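Local coordinates for protein similar to hydroxylamine oxidoreductase (Kuenenia stuttgartiensis, PDB 6H5L) that probably acts as an oxidoreductase and carries eight hemes c, as part of a multiheme reductase complex of an anammox bacterium, at residues E159-N170 against I293-M304. Sequence-based numbering, arbitrary orientation.
Sequences EFLREREVGRPN and IHNPVMKGIWRM. With HEC (heme c), chain H.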
loop_
_atom_site.group_PDB
_atom_site.type_symbol
_atom_site.label_atom_id
_atom_site.label_comp_id
_atom_site.label_asym_id
_atom_site.label_seq_id
_atom_site.Cartn_x
_atom_site.Cartn_y
_atom_site.Cartn_z
ATOM N N GLU A 159 -11.759 31.537 31.046
ATOM C CA GLU A 159 -13.044 31.292 30.400
ATOM C C GLU A 159 -13.909 30.345 31.220
ATOM O O GLU A 159 -15.139 30.464 31.209
ATOM C CB GLU A 159 -12.833 30.747 28.987
ATOM C CG GLU A 159 -12.276 31.772 28.009
ATOM C CD GLU A 159 -12.165 31.239 26.593
ATOM O OE1 GLU A 159 -12.485 30.052 26.374
ATOM O OE2 GLU A 159 -11.758 32.008 25.697
ATOM N N PHE A 160 -13.290 29.403 31.933
ATOM C CA PHE A 160 -14.034 28.604 32.899
ATOM C C PHE A 160 -14.513 29.465 34.061
ATOM O O PHE A 160 -15.641 29.305 34.542
ATOM C CB PHE A 160 -13.166 27.449 33.402
ATOM C CG PHE A 160 -13.819 26.620 34.473
ATOM C CD1 PHE A 160 -14.774 25.670 34.146
ATOM C CD2 PHE A 160 -13.465 26.777 35.803
ATOM C CE1 PHE A 160 -15.373 24.902 35.127
ATOM C CE2 PHE A 160 -14.061 26.013 36.789
ATOM C CZ PHE A 160 -15.016 25.074 36.450
ATOM N N LEU A 161 -13.665 30.389 34.520
ATOM C CA LEU A 161 -14.037 31.300 35.595
ATOM C C LEU A 161 -15.185 32.220 35.198
ATOM O O LEU A 161 -15.888 32.729 36.077
ATOM C CB LEU A 161 -12.820 32.125 36.018
ATOM C CG LEU A 161 -12.554 32.289 37.515
ATOM C CD1 LEU A 161 -12.331 30.936 38.174
ATOM C CD2 LEU A 161 -11.359 33.202 37.749
ATOM N N ARG A 162 -15.394 32.436 33.898
ATOM C CA ARG A 162 -16.472 33.298 33.429
ATOM C C ARG A 162 -17.858 32.695 33.633
ATOM O O ARG A 162 -18.851 33.378 33.351
ATOM C CB ARG A 162 -16.274 33.638 31.951
ATOM C CG ARG A 162 -15.134 34.611 31.680
ATOM C CD ARG A 162 -15.243 35.192 30.281
ATOM N NE ARG A 162 -16.493 35.926 30.104
ATOM C CZ ARG A 162 -16.987 36.291 28.926
ATOM N NH1 ARG A 162 -16.340 35.988 27.809
ATOM N NH2 ARG A 162 -18.132 36.956 28.864
ATOM N N GLU A 163 -17.962 31.449 34.104
ATOM C CA GLU A 163 -19.274 30.895 34.423
ATOM C C GLU A 163 -19.949 31.674 35.542
ATOM O O GLU A 163 -21.182 31.674 35.642
ATOM C CB GLU A 163 -19.153 29.422 34.816
ATOM C CG GLU A 163 -18.755 28.496 33.682
ATOM C CD GLU A 163 -18.857 27.034 34.065
ATOM O OE1 GLU A 163 -18.745 26.172 33.166
ATOM O OE2 GLU A 163 -19.052 26.746 35.264
ATOM N N ARG A 164 -19.160 32.335 36.395
ATOM C CA ARG A 164 -19.707 33.145 37.476
ATOM C C ARG A 164 -20.632 34.246 36.968
ATOM O O ARG A 164 -21.496 34.714 37.719
ATOM C CB ARG A 164 -18.549 33.742 38.293
ATOM C CG ARG A 164 -18.966 34.690 39.408
ATOM C CD ARG A 164 -17.825 34.997 40.374
ATOM N NE ARG A 164 -17.567 33.888 41.289
ATOM C CZ ARG A 164 -16.401 33.261 41.404
ATOM N NH1 ARG A 164 -15.362 33.640 40.671
ATOM N NH2 ARG A 164 -16.268 32.260 42.264
ATOM N N GLU A 165 -20.494 34.645 35.701
ATOM C CA GLU A 165 -21.257 35.776 35.182
ATOM C C GLU A 165 -22.743 35.466 35.044
ATOM O O GLU A 165 -23.568 36.386 35.082
ATOM C CB GLU A 165 -20.687 36.212 33.833
ATOM C CG GLU A 165 -19.314 36.852 33.937
ATOM C CD GLU A 165 -18.680 37.109 32.586
ATOM O OE1 GLU A 165 -17.449 37.314 32.541
ATOM O OE2 GLU A 165 -19.410 37.104 31.572
ATOM N N VAL A 166 -23.110 34.191 34.881
ATOM C CA VAL A 166 -24.516 33.815 34.744
ATOM C C VAL A 166 -25.094 33.203 36.014
ATOM O O VAL A 166 -26.324 33.055 36.109
ATOM C CB VAL A 166 -24.729 32.843 33.561
ATOM C CG1 VAL A 166 -24.283 33.480 32.251
ATOM C CG2 VAL A 166 -24.002 31.528 33.806
ATOM N N GLY A 167 -24.259 32.848 36.989
ATOM C CA GLY A 167 -24.743 32.311 38.244
ATOM C C GLY A 167 -25.035 30.824 38.178
ATOM O O GLY A 167 -24.847 30.155 37.160
ATOM N N ARG A 168 -25.505 30.300 39.308
ATOM C CA ARG A 168 -25.867 28.893 39.380
ATOM C C ARG A 168 -27.083 28.609 38.496
ATOM O O ARG A 168 -27.956 29.467 38.332
ATOM C CB ARG A 168 -26.165 28.489 40.824
ATOM C CG ARG A 168 -24.932 28.364 41.710
ATOM C CD ARG A 168 -25.233 27.551 42.963
ATOM N NE ARG A 168 -25.704 28.365 44.079
ATOM C CZ ARG A 168 -26.447 27.900 45.078
ATOM N NH1 ARG A 168 -26.823 26.627 45.091
ATOM N NH2 ARG A 168 -26.825 28.707 46.059
ATOM N N PRO A 169 -27.165 27.405 37.909
ATOM C CA PRO A 169 -26.180 26.321 38.009
ATOM C C PRO A 169 -25.007 26.467 37.044
ATOM O O PRO A 169 -25.172 27.006 35.948
ATOM C CB PRO A 169 -26.998 25.067 37.657
ATOM C CG PRO A 169 -28.438 25.508 37.622
ATOM C CD PRO A 169 -28.392 26.948 37.242
ATOM N N ASN A 170 -23.841 25.979 37.456
ATOM C CA ASN A 170 -22.649 25.952 36.617
ATOM C C ASN A 170 -21.619 25.061 37.300
ATOM O O ASN A 170 -21.811 24.614 38.434
ATOM C CB ASN A 170 -22.096 27.357 36.355
ATOM C CG ASN A 170 -21.801 28.128 37.634
ATOM O OD1 ASN A 170 -21.271 27.584 38.602
ATOM N ND2 ASN A 170 -22.140 29.411 37.636
ATOM N N ILE A 293 -16.304 29.534 23.560
ATOM C CA ILE A 293 -15.758 29.767 24.892
ATOM C C ILE A 293 -15.635 28.428 25.607
ATOM O O ILE A 293 -16.415 27.503 25.369
ATOM C CB ILE A 293 -16.631 30.771 25.684
ATOM C CG1 ILE A 293 -15.948 31.185 26.990
ATOM C CG2 ILE A 293 -18.018 30.195 25.947
ATOM C CD1 ILE A 293 -16.658 32.313 27.715
ATOM N N HIS A 294 -14.638 28.330 26.490
ATOM C CA HIS A 294 -14.336 27.092 27.214
ATOM C C HIS A 294 -15.203 26.974 28.472
ATOM O O HIS A 294 -14.718 26.836 29.596
ATOM C CB HIS A 294 -12.847 27.033 27.546
ATOM C CG HIS A 294 -12.406 25.751 28.185
ATOM N ND1 HIS A 294 -11.987 25.682 29.496
ATOM C CD2 HIS A 294 -12.306 24.492 27.693
ATOM C CE1 HIS A 294 -11.653 24.435 29.786
ATOM N NE2 HIS A 294 -11.836 23.692 28.709
ATOM N N ASN A 295 -16.520 27.046 28.257
ATOM C CA ASN A 295 -17.533 26.734 29.262
ATOM C C ASN A 295 -18.889 26.650 28.569
ATOM O O ASN A 295 -19.132 27.372 27.593
ATOM C CB ASN A 295 -17.551 27.764 30.398
ATOM C CG ASN A 295 -18.440 28.959 30.104
ATOM O OD1 ASN A 295 -19.666 28.879 30.196
ATOM N ND2 ASN A 295 -17.821 30.085 29.776
ATOM N N PRO A 296 -19.788 25.781 29.027
ATOM C CA PRO A 296 -21.035 25.513 28.287
ATOM C C PRO A 296 -22.283 26.247 28.773
ATOM O O PRO A 296 -23.370 25.921 28.286
ATOM C CB PRO A 296 -21.200 24.006 28.505
ATOM C CG PRO A 296 -20.686 23.798 29.900
ATOM C CD PRO A 296 -19.575 24.804 30.111
ATOM N N VAL A 297 -22.176 27.205 29.692
ATOM C CA VAL A 297 -23.340 27.705 30.420
ATOM C C VAL A 297 -23.723 29.129 30.044
ATOM O O VAL A 297 -24.686 29.663 30.614
ATOM C CB VAL A 297 -23.122 27.603 31.942
ATOM C CG1 VAL A 297 -22.597 26.226 32.312
ATOM C CG2 VAL A 297 -22.162 28.687 32.412
ATOM N N MET A 298 -23.022 29.759 29.098
ATOM C CA MET A 298 -23.193 31.198 28.902
ATOM C C MET A 298 -24.547 31.559 28.295
ATOM O O MET A 298 -25.043 32.670 28.521
ATOM C CB MET A 298 -22.069 31.752 28.027
ATOM C CG MET A 298 -20.678 31.587 28.617
ATOM S SD MET A 298 -20.538 32.212 30.303
ATOM C CE MET A 298 -20.874 33.953 30.058
ATOM N N LYS A 299 -25.162 30.655 27.534
ATOM C CA LYS A 299 -26.380 30.971 26.799
ATOM C C LYS A 299 -27.649 30.408 27.441
ATOM O O LYS A 299 -28.698 30.406 26.789
ATOM C CB LYS A 299 -26.274 30.461 25.365
ATOM C CG LYS A 299 -25.038 30.937 24.631
ATOM C CD LYS A 299 -25.161 30.702 23.138
ATOM C CE LYS A 299 -25.511 29.255 22.826
ATOM N NZ LYS A 299 -24.497 28.288 23.333
ATOM N N GLY A 300 -27.588 29.942 28.689
ATOM C CA GLY A 300 -28.769 29.379 29.328
ATOM C C GLY A 300 -29.859 30.411 29.554
ATOM O O GLY A 300 -29.598 31.556 29.932
ATOM N N ILE A 301 -31.104 29.989 29.313
ATOM C CA ILE A 301 -32.284 30.841 29.470
ATOM C C ILE A 301 -33.275 30.252 30.459
ATOM O O ILE A 301 -33.689 30.927 31.413
ATOM C CB ILE A 301 -32.982 31.118 28.110
ATOM C CG1 ILE A 301 -32.003 31.826 27.138
ATOM C CG2 ILE A 301 -34.247 31.928 28.299
ATOM C CD1 ILE A 301 -32.562 31.999 25.734
ATOM N N TRP A 302 -33.678 29.019 30.213
ATOM C CA TRP A 302 -34.639 28.311 31.087
ATOM C C TRP A 302 -33.850 27.528 32.122
ATOM O O TRP A 302 -34.452 26.811 32.839
ATOM C CB TRP A 302 -35.520 27.359 30.286
ATOM C CG TRP A 302 -36.593 27.984 29.463
ATOM C CD1 TRP A 302 -36.561 28.184 28.125
ATOM C CD2 TRP A 302 -37.860 28.478 29.904
ATOM N NE1 TRP A 302 -37.717 28.751 27.701
ATOM C CE2 TRP A 302 -38.532 28.954 28.768
ATOM C CE3 TRP A 302 -38.499 28.562 31.138
ATOM C CZ2 TRP A 302 -39.803 29.509 28.831
ATOM C CZ3 TRP A 302 -39.753 29.105 31.199
ATOM C CH2 TRP A 302 -40.393 29.578 30.066
ATOM N N ARG A 303 -32.586 27.870 32.275
ATOM C CA ARG A 303 -31.518 27.186 33.018
ATOM C C ARG A 303 -31.890 25.764 33.418
ATOM O O ARG A 303 -31.776 24.929 32.599
ATOM C CB ARG A 303 -31.184 28.065 34.219
ATOM C CG ARG A 303 -30.956 29.514 33.845
ATOM C CD ARG A 303 -29.687 29.830 33.112
ATOM N NE ARG A 303 -28.539 29.270 33.764
ATOM C CZ ARG A 303 -27.710 29.889 34.568
ATOM N NH1 ARG A 303 -27.894 31.135 34.912
ATOM N NH2 ARG A 303 -26.664 29.251 35.023
ATOM N N MET A 304 -32.496 25.531 34.560
ATOM C CA MET A 304 -32.725 24.152 34.958
ATOM C C MET A 304 -34.141 23.684 34.668
ATOM O O MET A 304 -34.386 22.473 34.650
ATOM C CB MET A 304 -32.406 23.957 36.446
ATOM C CG MET A 304 -32.275 22.490 36.866
ATOM S SD MET A 304 -31.677 22.244 38.551
ATOM C CE MET A 304 -31.737 20.457 38.688
HETATM FE FE HEC H . -22.290 20.082 33.424
HETATM C CHA HEC H . -24.122 22.432 35.111
HETATM C CHB HEC H . -23.251 21.491 30.425
HETATM C CHC HEC H . -20.286 17.861 31.702
HETATM C CHD HEC H . -21.716 18.335 36.308
HETATM N NA HEC H . -23.473 21.657 32.870
HETATM C C1A HEC H . -24.125 22.515 33.736
HETATM C C2A HEC H . -24.808 23.513 32.937
HETATM C C3A HEC H . -24.570 23.253 31.650
HETATM C C4A HEC H . -23.724 22.079 31.577
HETATM C CMA HEC H . -25.100 24.062 30.446
HETATM C CAA HEC H . -25.663 24.679 33.471
HETATM C CBA HEC H . -27.126 24.261 33.496
HETATM C CGA HEC H . -27.977 25.479 33.723
HETATM O O1A HEC H . -29.096 25.317 34.263
HETATM O O2A HEC H . -27.538 26.605 33.375
HETATM N NB HEC H . -21.884 19.712 31.426
HETATM C C1B HEC H . -22.314 20.481 30.360
HETATM C C2B HEC H . -21.605 20.042 29.174
HETATM C C3B HEC H . -20.792 19.038 29.526
HETATM C C4B HEC H . -20.948 18.811 30.951
HETATM C CMB HEC H . -21.797 20.626 27.755
HETATM C CAB HEC H . -19.839 18.240 28.606
HETATM C CBB HEC H . -18.714 19.118 28.013
HETATM N NC HEC H . -21.235 18.396 33.897
HETATM C C1C HEC H . -20.418 17.660 33.061
HETATM C C2C HEC H . -19.573 16.815 33.886
HETATM C C3C HEC H . -20.143 16.793 35.102
HETATM C C4C HEC H . -21.083 17.890 35.170
HETATM C CMC HEC H . -18.757 15.645 33.290
HETATM C CAC HEC H . -19.713 15.970 36.339
HETATM C CBC HEC H . -18.539 16.674 37.045
HETATM N ND HEC H . -22.816 20.355 35.409
HETATM C C1D HEC H . -22.501 19.460 36.426
HETATM C C2D HEC H . -23.131 19.901 37.647
HETATM C C3D HEC H . -23.888 21.183 37.274
HETATM C C4D HEC H . -23.632 21.387 35.866
HETATM C CMD HEC H . -23.048 19.206 39.021
HETATM C CAD HEC H . -24.743 22.083 38.188
HETATM C CBD HEC H . -23.932 22.569 39.381
HETATM C CGD HEC H . -24.793 23.483 40.207
HETATM O O1D HEC H . -24.415 24.670 40.380
HETATM O O2D HEC H . -25.864 23.021 40.677
#
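Arg303 reaches across to the loop at Val166 to Pro169 and binds its backbone carbonyls. NH1 of Arg303 donates to Val166 O at 2.8 Å. Arg303 NH2 donates to Gly167 O at 2.9 Å and, more weakly, to Pro169 O. Val166 O and Gly167 O lie near the guanidinium plane, but each carbonyl is met from above its own plane. NE of Arg303 gives a straight bond (165°) to a heme c propionate, O2A, at 2.9 Å, and NH2 adds a second bond to the same oxygen. Bends at chi2 (-72°) and chi3 (-50°) bring the guanidinium between propionate and loop. With an alanine here, the propionate would probably lose its positive mate and the loop carbonyls the N-H donors of the arginine.

At the other end, His294 N donates to Glu159 OE1 at 2.8 Å, on the anti side of the carboxylate and tilted out of its plane. Asn295 ND2 bonds weakly to Glu159 O, while Asn295 OD1 closes an Asx turn on Val297 N.

Between these ends the packing is largely by side-chain carbons. Glu163 slides past Asn295, its OE2 held by Leu172 N. Val297 CG2 sits 3.7 Å from Val166 CG2; its CG1 lies 3.6 Å from heme C2A. Met298 curls back, with SD 3.7 Å from Arg162 O.

His294 and His213 give another heme bis-histidine ligation, so the contact lines two hemes, as in multiheme cytochromes c. It joins helix 154-161, with the 3-10 segment and loop that follow it, to the loop between strand 291-292 and helix 337-350, while Met304 packs on Phe465 of helix 455-476.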